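Local coordinates for protein 3-chlorocatechol 1,2-dioxygenase (Rhodococcus opacus, PDB 2BOY) that probably uses a ferric iron to cleave the aromatic ring of chlorocatechols between the two hydroxyl-bearing carbons, as an intradiol dioxygenase of aromatic breakdown, at residues G107-Q112 with Y247-G252; A118-D123 with I196-Y201. All coordinates share one frame; numbering follows the deposited sequence.

Interaction 1 of 2, residues G107-Q112 with Y247-G252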
loop_
_atom_site.group_PDB
_atom_site.type_symbol
_atom_site.label_atom_id
_atom_site.label_comp_id
_atom_site.label_asym_id
_atom_site.label_seq_id
_atom_site.Cartn_x
_atom_site.Cartn_y
_atom_site.Cartn_z
ATOM N N GLY A 107 -20.960 -21.549 26.427
ATOM C CA GLY A 107 -20.954 -21.816 24.999
ATOM C C GLY A 107 -21.650 -23.118 24.639
ATOM O O GLY A 107 -21.725 -24.059 25.448
ATOM N N GLU A 108 -22.174 -23.167 23.419
ATOM C CA GLU A 108 -22.694 -24.406 22.868
ATOM C C GLU A 108 -22.305 -24.379 21.387
ATOM O O GLU A 108 -22.330 -23.300 20.735
ATOM C CB GLU A 108 -24.243 -24.485 23.023
ATOM C CG GLU A 108 -24.837 -25.844 22.566
ATOM C CD GLU A 108 -26.365 -25.883 22.530
ATOM O OE1 GLU A 108 -26.997 -24.820 22.297
ATOM O OE2 GLU A 108 -26.926 -27.000 22.682
ATOM N N VAL A 109 -21.964 -25.547 20.858
ATOM C CA VAL A 109 -21.697 -25.700 19.433
ATOM C C VAL A 109 -22.598 -26.825 18.907
ATOM O O VAL A 109 -22.571 -27.934 19.466
ATOM C CB VAL A 109 -20.215 -26.027 19.090
ATOM C CG1 VAL A 109 -20.028 -26.008 17.533
ATOM C CG2 VAL A 109 -19.180 -25.040 19.796
ATOM N N VAL A 110 -23.379 -26.514 17.864
ATOM C CA VAL A 110 -24.294 -27.498 17.256
ATOM C C VAL A 110 -23.971 -27.679 15.769
ATOM O O VAL A 110 -23.246 -26.866 15.209
ATOM C CB VAL A 110 -25.743 -27.060 17.416
ATOM C CG1 VAL A 110 -26.136 -26.974 18.931
ATOM C CG2 VAL A 110 -26.052 -25.718 16.617
ATOM N N ASP A 111 -24.503 -28.736 15.128
ATOM C CA ASP A 111 -24.358 -28.865 13.684
ATOM C C ASP A 111 -25.567 -28.209 12.994
ATOM O O ASP A 111 -26.432 -27.637 13.660
ATOM C CB ASP A 111 -24.163 -30.336 13.280
ATOM C CG ASP A 111 -25.350 -31.220 13.644
ATOM O OD1 ASP A 111 -26.480 -30.708 13.790
ATOM O OD2 ASP A 111 -25.232 -32.457 13.811
ATOM N N GLN A 112 -25.650 -28.322 11.682
ATOM C CA GLN A 112 -26.717 -27.648 10.963
ATOM C C GLN A 112 -28.098 -28.241 11.196
ATOM O O GLN A 112 -29.077 -27.553 10.926
ATOM C CB GLN A 112 -26.383 -27.384 9.469
ATOM C CG GLN A 112 -25.889 -28.572 8.698
ATOM C CD GLN A 112 -24.727 -28.245 7.730
ATOM O OE1 GLN A 112 -24.760 -27.249 6.981
ATOM N NE2 GLN A 112 -23.729 -29.114 7.718
ATOM N N TYR A 247 -23.827 -18.144 24.284
ATOM C CA TYR A 247 -23.814 -18.076 22.825
ATOM C C TYR A 247 -23.856 -19.461 22.238
ATOM O O TYR A 247 -23.237 -20.381 22.765
ATOM C CB TYR A 247 -22.565 -17.356 22.280
ATOM C CG TYR A 247 -22.684 -17.005 20.809
ATOM C CD1 TYR A 247 -23.450 -15.897 20.383
ATOM C CD2 TYR A 247 -22.045 -17.777 19.855
ATOM C CE1 TYR A 247 -23.587 -15.590 19.008
ATOM C CE2 TYR A 247 -22.151 -17.500 18.518
ATOM C CZ TYR A 247 -22.934 -16.402 18.094
ATOM O OH TYR A 247 -23.014 -16.128 16.748
ATOM N N LYS A 248 -24.545 -19.590 21.113
ATOM C CA LYS A 248 -24.575 -20.852 20.405
ATOM C C LYS A 248 -23.951 -20.703 19.037
ATOM O O LYS A 248 -24.456 -19.908 18.204
ATOM C CB LYS A 248 -26.026 -21.345 20.228
ATOM C CG LYS A 248 -26.143 -22.614 19.367
ATOM C CD LYS A 248 -27.618 -23.080 19.127
ATOM C CE LYS A 248 -28.295 -22.300 17.966
ATOM N NZ LYS A 248 -29.828 -22.328 17.995
ATOM N N PHE A 249 -22.866 -21.459 18.809
ATOM C CA PHE A 249 -22.165 -21.503 17.530
ATOM C C PHE A 249 -22.679 -22.680 16.676
ATOM O O PHE A 249 -23.066 -23.726 17.208
ATOM C CB PHE A 249 -20.667 -21.764 17.727
ATOM C CG PHE A 249 -19.948 -20.737 18.620
ATOM C CD1 PHE A 249 -19.771 -20.996 19.971
ATOM C CD2 PHE A 249 -19.361 -19.597 18.062
ATOM C CE1 PHE A 249 -19.054 -20.112 20.802
ATOM C CE2 PHE A 249 -18.656 -18.687 18.894
ATOM C CZ PHE A 249 -18.494 -18.987 20.250
ATOM N N THR A 250 -22.679 -22.502 15.361
ATOM C CA THR A 250 -23.043 -23.604 14.452
ATOM C C THR A 250 -21.912 -23.894 13.480
ATOM O O THR A 250 -21.353 -22.964 12.911
ATOM C CB THR A 250 -24.312 -23.302 13.686
ATOM O OG1 THR A 250 -25.395 -23.118 14.610
ATOM C CG2 THR A 250 -24.748 -24.556 12.849
ATOM N N LEU A 251 -21.584 -25.177 13.294
ATOM C CA LEU A 251 -20.645 -25.577 12.242
ATOM C C LEU A 251 -21.384 -26.378 11.161
ATOM O O LEU A 251 -22.310 -27.148 11.470
ATOM C CB LEU A 251 -19.507 -26.434 12.811
ATOM C CG LEU A 251 -18.549 -25.884 13.904
ATOM C CD1 LEU A 251 -17.366 -26.815 14.179
ATOM C CD2 LEU A 251 -18.055 -24.486 13.448
ATOM N N GLY A 252 -20.942 -26.230 9.911
ATOM C CA GLY A 252 -21.565 -26.951 8.811
ATOM C C GLY A 252 -20.574 -27.974 8.312
ATOM O O GLY A 252 -19.377 -27.752 8.375
#

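Interaction 2 of 2, residues A118-D123 with I196-Y201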
loop_
_atom_site.group_PDB
_atom_site.type_symbol
_atom_site.label_atom_id
_atom_site.label_comp_id
_atom_site.label_asym_id
_atom_site.label_seq_id
_atom_site.Cartn_x
_atom_site.Cartn_y
_atom_site.Cartn_z
ATOM N N ALA A 118 -19.726 -32.647 19.926
ATOM C CA ALA A 118 -18.730 -32.872 20.982
ATOM C C ALA A 118 -17.301 -32.782 20.430
ATOM O O ALA A 118 -17.076 -33.023 19.254
ATOM C CB ALA A 118 -18.966 -34.257 21.642
ATOM N N ASP A 119 -16.341 -32.464 21.290
ATOM C CA ASP A 119 -14.922 -32.425 20.948
ATOM C C ASP A 119 -14.601 -31.401 19.855
ATOM O O ASP A 119 -13.675 -31.592 19.075
ATOM C CB ASP A 119 -14.457 -33.825 20.517
ATOM C CG ASP A 119 -14.535 -34.823 21.673
ATOM O OD1 ASP A 119 -13.942 -34.536 22.728
ATOM O OD2 ASP A 119 -15.195 -35.882 21.618
ATOM N N VAL A 120 -15.406 -30.348 19.759
ATOM C CA VAL A 120 -15.041 -29.199 18.933
ATOM C C VAL A 120 -13.930 -28.487 19.673
ATOM O O VAL A 120 -14.007 -28.349 20.903
ATOM C CB VAL A 120 -16.262 -28.246 18.712
ATOM C CG1 VAL A 120 -15.869 -26.980 17.948
ATOM C CG2 VAL A 120 -17.392 -29.008 17.974
ATOM N N LEU A 121 -12.890 -28.076 18.939
ATOM C CA LEU A 121 -11.768 -27.378 19.559
ATOM C C LEU A 121 -11.989 -25.901 19.301
ATOM O O LEU A 121 -12.307 -25.509 18.159
ATOM C CB LEU A 121 -10.410 -27.823 18.975
ATOM C CG LEU A 121 -9.718 -29.171 19.318
ATOM C CD1 LEU A 121 -10.585 -30.242 19.983
ATOM C CD2 LEU A 121 -9.008 -29.771 18.094
ATOM N N LEU A 122 -11.876 -25.095 20.356
ATOM C CA LEU A 122 -12.042 -23.637 20.215
ATOM C C LEU A 122 -10.794 -22.958 20.742
ATOM O O LEU A 122 -10.341 -23.270 21.846
ATOM C CB LEU A 122 -13.277 -23.103 20.978
ATOM C CG LEU A 122 -14.678 -23.578 20.571
ATOM C CD1 LEU A 122 -15.035 -24.843 21.355
ATOM C CD2 LEU A 122 -15.702 -22.516 20.787
ATOM N N ASP A 123 -10.232 -22.062 19.935
ATOM C CA ASP A 123 -9.103 -21.252 20.308
ATOM C C ASP A 123 -9.696 -19.881 20.595
ATOM O O ASP A 123 -10.322 -19.304 19.714
ATOM C CB ASP A 123 -8.163 -21.142 19.109
ATOM C CG ASP A 123 -6.719 -21.372 19.467
ATOM O OD1 ASP A 123 -6.026 -22.092 18.745
ATOM O OD2 ASP A 123 -6.165 -20.856 20.443
ATOM N N ILE A 196 -12.776 -21.980 15.630
ATOM C CA ILE A 196 -13.520 -23.132 16.098
ATOM C C ILE A 196 -13.436 -24.201 15.015
ATOM O O ILE A 196 -13.705 -23.909 13.839
ATOM C CB ILE A 196 -14.985 -22.714 16.326
ATOM C CG1 ILE A 196 -15.017 -21.531 17.340
ATOM C CG2 ILE A 196 -15.849 -23.911 16.855
ATOM C CD1 ILE A 196 -16.356 -20.790 17.326
ATOM N N ALA A 197 -13.069 -25.408 15.410
ATOM C CA ALA A 197 -12.756 -26.436 14.419
ATOM C C ALA A 197 -13.162 -27.841 14.896
ATOM O O ALA A 197 -13.081 -28.159 16.083
ATOM C CB ALA A 197 -11.251 -26.411 14.144
ATOM N N LYS A 198 -13.550 -28.698 13.950
ATOM C CA LYS A 198 -13.759 -30.100 14.257
ATOM C C LYS A 198 -13.625 -30.845 12.919
ATOM O O LYS A 198 -14.157 -30.393 11.914
ATOM C CB LYS A 198 -15.155 -30.354 14.837
ATOM C CG LYS A 198 -15.385 -31.872 15.306
ATOM C CD LYS A 198 -16.821 -32.073 15.842
ATOM C CE LYS A 198 -17.252 -33.558 15.979
ATOM N NZ LYS A 198 -16.332 -34.337 16.814
ATOM N N GLU A 199 -12.861 -31.937 12.927
ATOM C CA GLU A 199 -12.767 -32.824 11.755
ATOM C C GLU A 199 -14.105 -33.139 11.107
ATOM O O GLU A 199 -15.060 -33.554 11.769
ATOM C CB GLU A 199 -12.029 -34.106 12.139
ATOM C CG GLU A 199 -11.748 -34.981 10.917
ATOM N N GLY A 200 -14.168 -32.930 9.781
ATOM C CA GLY A 200 -15.386 -33.091 9.013
ATOM C C GLY A 200 -16.288 -31.875 8.902
ATOM O O GLY A 200 -17.365 -31.949 8.299
ATOM N N TYR A 201 -15.867 -30.754 9.503
ATOM C CA TYR A 201 -16.658 -29.530 9.472
ATOM C C TYR A 201 -15.818 -28.396 8.984
ATOM O O TYR A 201 -14.612 -28.398 9.151
ATOM C CB TYR A 201 -17.210 -29.190 10.875
ATOM C CG TYR A 201 -18.172 -30.256 11.315
ATOM C CD1 TYR A 201 -17.703 -31.466 11.852
ATOM C CD2 TYR A 201 -19.526 -30.106 11.111
ATOM C CE1 TYR A 201 -18.575 -32.478 12.212
ATOM C CE2 TYR A 201 -20.409 -31.095 11.482
ATOM C CZ TYR A 201 -19.923 -32.282 12.022
ATOM O OH TYR A 201 -20.794 -33.256 12.358
#

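Interaction 1 of 2, residues G107-Q112 with Y247-G252
G107 and E108 meet Y247 near the C-terminal ends of two parallel strands, where E108 N donates to Y247 O at 3.1 Å, the most bent of four backbone bonds (141° at the hydrogen). E108 O accepts from F249 N at 2.7 Å and lies at the edge of the F249 ring. With CG anti to the backbone N (chi1 -175°) the E108 side chain runs beside that of K248: OE1 comes 3.7 Å from K248 CD, and E108 OE2 makes a weak, long ion pair with R156. V109, on the other face, sets CG2 4.1 Å from F249 CD1 and CG1 3.9 Å from L251 CG. V110 bonds through N to F249 O and through O to L251 N, and its CG2 reaches T250 OG1 at 3.3 Å. The last bridge pairs V110 with T250, but the backbones stay in step past it; D111 CA approaches L251 O, and D111 OD1 accepts a hydrogen bond from A115 N farther on. In the mixed beta-sheet of the dioxygenase domain this parallel pair has strand 156-162 beside 102-110 and strand 229-236 beside 241-250; F249 and L251 pack on strands 187-197 and 204-210.

Interaction 2 of 2, residues A118-D123 with I196-Y201
L121 and A197 form an antiparallel hydrogen-bonded pair whose two backbone bonds are both 2.9 Å long, L121 N to A197 O and A197 N to L121 O. Their N-H...O angles, 166° and 157°, show nearly straight bonds. L121 O also receives a CA-H...O contact from I196. The two segments are also joined by a side chain: K198 NZ donates to A118 O at 2.9 Å, nearly along the C=O axis. K198 CG stands anti to the backbone N (chi1 -175°), and the chain stays extended until a bend at chi4 brings NZ to the carbonyl. An alanine in place of K198 would probably leave A118 O without this donor and open a gap beside V120 CG2. D119 OD2 stays 5.2 Å from K198 NZ, too far for a salt bridge; D119 OD1 pairs instead with R150.

Apolar contacts gather round I196, which forms the adjacent non-hydrogen-bonded pair with L122. Its CG2 presses on V120 CG1 at 3.3 Å, tighter than usual for two methyl groups, while CG1 lies 3.6 Å from L122 CD2, these two side chains running side by side. V120 CG2 meets K198 CD at 3.8 Å, the valine and lysine crossing at about a right angle.

From K198 to Y201 the chain makes a type II beta turn, closed by Y201 N to K198 O; G200 has a positive phi suited to glycine. In the sheet, strand 121-125 lies between 146-150 and 187-197, the strand of iron ligands H191 and H193; 204-210 flanks the latter, and F249 of strand 241-250 packs on I196 and L122.

How the interactions relate
The centres of interactions 1 and 2 lie 10 Å apart, and both belong to one mixed beta-sheet of the dioxygenase domain. Chain order is 107-112, 118-123, 196-201, 247-252, so the inner pair closes within the span of the outer one; strands 102-110 and 121-125 are consecutive. The pairs touch directly: F249 CD2 is 3.3 Å from I196 CD1, V109 CG1 4.0 Å from V120 CG2, and L251 CB 4.0 Å from Y201 CD2. Parallel pairing in interaction 1 and antiparallel pairing in interaction 2 thus share an apolar layer. Because strand 187-197 also carries iron ligands, this packing is linked to the strand bearing part of the metal site.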